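Local coordinates for periplasmic binding protein/LacI transcriptional regulator (Burkholderia multivorans, PDB 4YLE) that probably binds a simple sugar in the periplasm and hands it to an ABC transporter for uptake, at residues 46-57 / 277-288. Numbering follows the deposited sequence.
Sequences FFLTMENGAKEY and QYAAKQAVFGID
Y57 and D288 join the two helices by a very short hydrogen bond, Y57 OH to D288 OD1 at 2.5 Å. The carboxylate comes to the edge of the phenol, its plane turned 74° from the ring. V284 CG1 sits over the centre of one face of that ring, 3.7 Å from the centroid. Y57 CG is anti to the backbone N (chi1 -172°), which lays the ring across V284.

In the middle small residues meet. G53 has no side chain, and its CA lies 3.8 Å from A280 CB. M50 CG presses on A283 CB at 3.5 Å.

At the other end A279 CB lies over a face of the F46 ring, offset toward the rim. Q277 crosses this ring, with NE2 3.3 Å from F46 CE1. Q282 NE2 donates to both Q277 O and Q277 OE1, from above each carbonyl plane, and so probably limits rotation of that amide. Q277 NE2 in turn bonds D257 and the unknown ligand.

The contact packs two helices of the N-terminal lobe of a periplasmic binding protein. F46 and Q282 probably help to place the Q277 amide at the unidentified ligand, so this packing probably helps set that end of the cleft.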
loop_
_atom_site.group_PDB
_atom_site.type_symbol
_atom_site.label_atom_id
_atom_site.label_comp_id
_atom_site.label_asym_id
_atom_site.label_seq_id
_atom_site.Cartn_x
_atom_site.Cartn_y
_atom_site.Cartn_z
ATOM N N PHE A 46 -2.867 -3.257 7.912
ATOM C CA PHE A 46 -1.564 -3.076 7.291
ATOM C C PHE A 46 -0.745 -2.010 8.026
ATOM O O PHE A 46 0.441 -2.196 8.327
ATOM C CB PHE A 46 -1.741 -2.686 5.834
ATOM C CG PHE A 46 -0.437 -2.474 5.098
ATOM C CD1 PHE A 46 0.276 -3.545 4.579
ATOM C CD2 PHE A 46 0.055 -1.194 4.899
ATOM C CE1 PHE A 46 1.476 -3.335 3.896
ATOM C CE2 PHE A 46 1.223 -0.974 4.212
ATOM C CZ PHE A 46 1.951 -2.045 3.715
ATOM N N PHE A 47 -1.366 -0.874 8.316
ATOM C CA PHE A 47 -0.639 0.194 8.977
ATOM C C PHE A 47 -0.499 -0.020 10.452
ATOM O O PHE A 47 0.489 0.445 11.053
ATOM C CB PHE A 47 -1.291 1.529 8.633
ATOM C CG PHE A 47 -1.119 1.862 7.194
ATOM C CD1 PHE A 47 0.140 2.166 6.706
ATOM C CD2 PHE A 47 -2.175 1.785 6.318
ATOM C CE1 PHE A 47 0.321 2.420 5.355
ATOM C CE2 PHE A 47 -2.000 2.038 4.970
ATOM C CZ PHE A 47 -0.746 2.334 4.492
ATOM N N LEU A 48 -1.456 -0.715 11.070
ATOM C CA LEU A 48 -1.287 -1.040 12.477
ATOM C C LEU A 48 -0.091 -1.975 12.642
ATOM O O LEU A 48 0.707 -1.789 13.559
ATOM C CB LEU A 48 -2.561 -1.636 13.050
ATOM C CG LEU A 48 -3.734 -0.655 12.892
ATOM C CD1 LEU A 48 -4.955 -1.289 13.510
ATOM C CD2 LEU A 48 -3.469 0.739 13.512
ATOM N N THR A 49 0.069 -2.915 11.711
ATOM C CA THR A 49 1.220 -3.818 11.681
ATOM C C THR A 49 2.518 -3.048 11.452
ATOM O O THR A 49 3.540 -3.279 12.108
ATOM C CB THR A 49 1.031 -4.872 10.580
ATOM O OG1 THR A 49 -0.023 -5.757 10.975
ATOM C CG2 THR A 49 2.306 -5.688 10.356
HETATM N N MSE A 50 2.464 -2.099 10.535
HETATM C CA MSE A 50 3.593 -1.231 10.267
HETATM C C MSE A 50 3.979 -0.455 11.519
HETATM O O MSE A 50 5.159 -0.421 11.879
HETATM C CB MSE A 50 3.274 -0.241 9.141
HETATM C CG MSE A 50 4.428 0.639 8.784
HETATM SE SE MSE A 50 3.995 1.986 7.447
HETATM C CE MSE A 50 3.982 0.779 5.946
ATOM N N GLU A 51 2.992 0.178 12.150
ATOM C CA GLU A 51 3.211 0.980 13.360
ATOM C C GLU A 51 3.819 0.149 14.471
ATOM O O GLU A 51 4.785 0.576 15.116
ATOM C CB GLU A 51 1.888 1.613 13.823
ATOM C CG GLU A 51 2.057 2.641 14.897
ATOM C CD GLU A 51 0.735 3.218 15.376
ATOM O OE1 GLU A 51 -0.258 2.468 15.409
ATOM O OE2 GLU A 51 0.701 4.420 15.707
ATOM N N ASN A 52 3.298 -1.056 14.670
ATOM C CA ASN A 52 3.822 -1.902 15.730
ATOM C C ASN A 52 5.289 -2.217 15.468
ATOM O O ASN A 52 6.106 -2.157 16.386
ATOM C CB ASN A 52 3.015 -3.191 15.864
ATOM C CG ASN A 52 1.630 -2.943 16.405
ATOM O OD1 ASN A 52 1.406 -1.980 17.144
ATOM N ND2 ASN A 52 0.686 -3.802 16.031
ATOM N N GLY A 53 5.617 -2.527 14.219
ATOM C CA GLY A 53 6.990 -2.803 13.825
ATOM C C GLY A 53 7.939 -1.656 14.114
ATOM O O GLY A 53 9.031 -1.833 14.649
ATOM N N ALA A 54 7.520 -0.463 13.738
ATOM C CA ALA A 54 8.313 0.738 13.953
ATOM C C ALA A 54 8.533 0.967 15.440
ATOM O O ALA A 54 9.638 1.273 15.876
ATOM C CB ALA A 54 7.620 1.934 13.345
ATOM N N LYS A 55 7.469 0.836 16.220
ATOM C CA LYS A 55 7.543 1.084 17.649
ATOM C C LYS A 55 8.446 0.055 18.322
ATOM O O LYS A 55 9.243 0.399 19.206
ATOM C CB LYS A 55 6.140 1.095 18.263
ATOM C CG LYS A 55 5.327 2.346 17.888
ATOM C CD LYS A 55 4.029 2.396 18.695
ATOM C CE LYS A 55 3.149 3.580 18.320
ATOM N NZ LYS A 55 3.841 4.887 18.499
ATOM N N GLU A 56 8.351 -1.196 17.896
ATOM C CA GLU A 56 9.223 -2.230 18.442
ATOM C C GLU A 56 10.680 -1.948 18.112
ATOM O O GLU A 56 11.576 -2.120 18.956
ATOM C CB GLU A 56 8.791 -3.574 17.917
ATOM C CG GLU A 56 7.509 -4.005 18.580
ATOM C CD GLU A 56 6.770 -5.037 17.788
ATOM O OE1 GLU A 56 7.401 -5.614 16.879
ATOM O OE2 GLU A 56 5.566 -5.264 18.077
ATOM N N TYR A 57 10.905 -1.470 16.905
ATOM C CA TYR A 57 12.241 -1.075 16.477
ATOM C C TYR A 57 12.792 0.071 17.323
ATOM O O TYR A 57 13.947 0.032 17.731
ATOM C CB TYR A 57 12.236 -0.672 15.014
ATOM C CG TYR A 57 13.614 -0.431 14.465
ATOM C CD1 TYR A 57 14.548 -1.458 14.470
ATOM C CD2 TYR A 57 13.988 0.796 13.971
ATOM C CE1 TYR A 57 15.805 -1.273 13.984
ATOM C CE2 TYR A 57 15.268 0.999 13.475
ATOM C CZ TYR A 57 16.163 -0.061 13.490
ATOM O OH TYR A 57 17.443 0.066 13.009
ATOM N N GLN A 277 3.845 -7.910 1.740
ATOM C CA GLN A 277 4.781 -6.860 1.294
ATOM C C GLN A 277 5.468 -6.218 2.486
ATOM O O GLN A 277 6.108 -5.162 2.351
ATOM C CB GLN A 277 4.076 -5.791 0.445
ATOM C CG GLN A 277 2.957 -5.067 1.186
ATOM C CD GLN A 277 2.534 -3.753 0.546
ATOM O OE1 GLN A 277 3.359 -3.025 0.020
ATOM N NE2 GLN A 277 1.244 -3.437 0.613
ATOM N N TYR A 278 5.353 -6.853 3.648
ATOM C CA TYR A 278 6.213 -6.539 4.779
ATOM C C TYR A 278 6.170 -5.072 5.213
ATOM O O TYR A 278 7.146 -4.291 5.105
ATOM C CB TYR A 278 7.617 -6.993 4.432
ATOM C CG TYR A 278 7.614 -8.468 4.054
ATOM C CD1 TYR A 278 7.257 -9.430 4.986
ATOM C CD2 TYR A 278 7.972 -8.898 2.785
ATOM C CE1 TYR A 278 7.240 -10.783 4.657
ATOM C CE2 TYR A 278 7.973 -10.262 2.454
ATOM C CZ TYR A 278 7.603 -11.189 3.391
ATOM O OH TYR A 278 7.613 -12.549 3.082
ATOM N N ALA A 279 5.036 -4.730 5.790
ATOM C CA ALA A 279 4.784 -3.385 6.282
ATOM C C ALA A 279 5.822 -2.884 7.282
ATOM O O ALA A 279 6.317 -1.745 7.184
ATOM C CB ALA A 279 3.419 -3.341 6.895
ATOM N N ALA A 280 6.126 -3.719 8.265
ATOM C CA ALA A 280 7.011 -3.343 9.335
ATOM C C ALA A 280 8.392 -3.109 8.728
ATOM O O ALA A 280 9.072 -2.185 9.107
ATOM C CB ALA A 280 7.067 -4.417 10.390
ATOM N N LYS A 281 8.807 -3.982 7.816
ATOM C CA LYS A 281 10.099 -3.817 7.148
ATOM C C LYS A 281 10.186 -2.475 6.431
ATOM O O LYS A 281 11.191 -1.802 6.530
ATOM C CB LYS A 281 10.334 -4.953 6.153
ATOM C CG LYS A 281 11.663 -4.828 5.385
ATOM C CD LYS A 281 11.640 -5.712 4.133
ATOM C CE LYS A 281 12.066 -7.087 4.424
ATOM N NZ LYS A 281 13.503 -7.149 4.782
ATOM N N GLN A 282 9.124 -2.086 5.722
ATOM C CA GLN A 282 9.168 -0.829 4.974
ATOM C C GLN A 282 9.403 0.340 5.896
ATOM O O GLN A 282 10.267 1.228 5.603
ATOM C CB GLN A 282 7.906 -0.618 4.174
ATOM C CG GLN A 282 7.737 -1.622 3.068
ATOM C CD GLN A 282 6.555 -1.296 2.212
ATOM O OE1 GLN A 282 6.429 -0.182 1.725
ATOM N NE2 GLN A 282 5.688 -2.281 1.988
ATOM N N ALA A 283 8.705 0.355 7.034
ATOM C CA ALA A 283 8.851 1.464 7.965
ATOM C C ALA A 283 10.234 1.433 8.628
ATOM O O ALA A 283 10.868 2.478 8.807
ATOM C CB ALA A 283 7.790 1.439 9.002
ATOM N N VAL A 284 10.684 0.257 9.040
ATOM C CA VAL A 284 11.972 0.160 9.700
ATOM C C VAL A 284 13.099 0.569 8.734
ATOM O O VAL A 284 13.992 1.332 9.113
ATOM C CB VAL A 284 12.227 -1.262 10.273
ATOM C CG1 VAL A 284 13.667 -1.453 10.719
ATOM C CG2 VAL A 284 11.274 -1.510 11.466
ATOM N N PHE A 285 13.030 0.118 7.496
ATOM C CA PHE A 285 14.101 0.398 6.539
ATOM C C PHE A 285 13.991 1.876 6.172
ATOM O O PHE A 285 14.975 2.543 5.904
ATOM C CB PHE A 285 13.996 -0.481 5.288
ATOM C CG PHE A 285 14.545 -1.874 5.430
ATOM C CD1 PHE A 285 14.604 -2.526 6.654
ATOM C CD2 PHE A 285 14.955 -2.555 4.302
ATOM C CE1 PHE A 285 15.085 -3.820 6.738
ATOM C CE2 PHE A 285 15.440 -3.826 4.385
ATOM C CZ PHE A 285 15.507 -4.460 5.602
ATOM N N GLY A 286 12.772 2.407 6.143
ATOM C CA GLY A 286 12.614 3.833 5.912
ATOM C C GLY A 286 13.284 4.653 7.008
ATOM O O GLY A 286 14.015 5.609 6.731
ATOM N N ILE A 287 12.984 4.304 8.257
ATOM C CA ILE A 287 13.593 4.959 9.416
ATOM C C ILE A 287 15.125 4.822 9.345
ATOM O O ILE A 287 15.837 5.811 9.502
ATOM C CB ILE A 287 13.052 4.371 10.736
ATOM C CG1 ILE A 287 11.578 4.732 10.903
ATOM C CG2 ILE A 287 13.855 4.898 11.931
ATOM C CD1 ILE A 287 10.824 3.906 11.946
ATOM N N ASP A 288 15.628 3.622 9.073
ATOM C CA ASP A 288 17.085 3.410 9.013
ATOM C C ASP A 288 17.731 4.273 7.938
ATOM O O ASP A 288 18.812 4.851 8.152
ATOM C CB ASP A 288 17.423 1.947 8.748
ATOM C CG ASP A 288 17.506 1.113 10.014
ATOM O OD1 ASP A 288 17.535 1.690 11.132
ATOM O OD2 ASP A 288 17.565 -0.136 9.871
#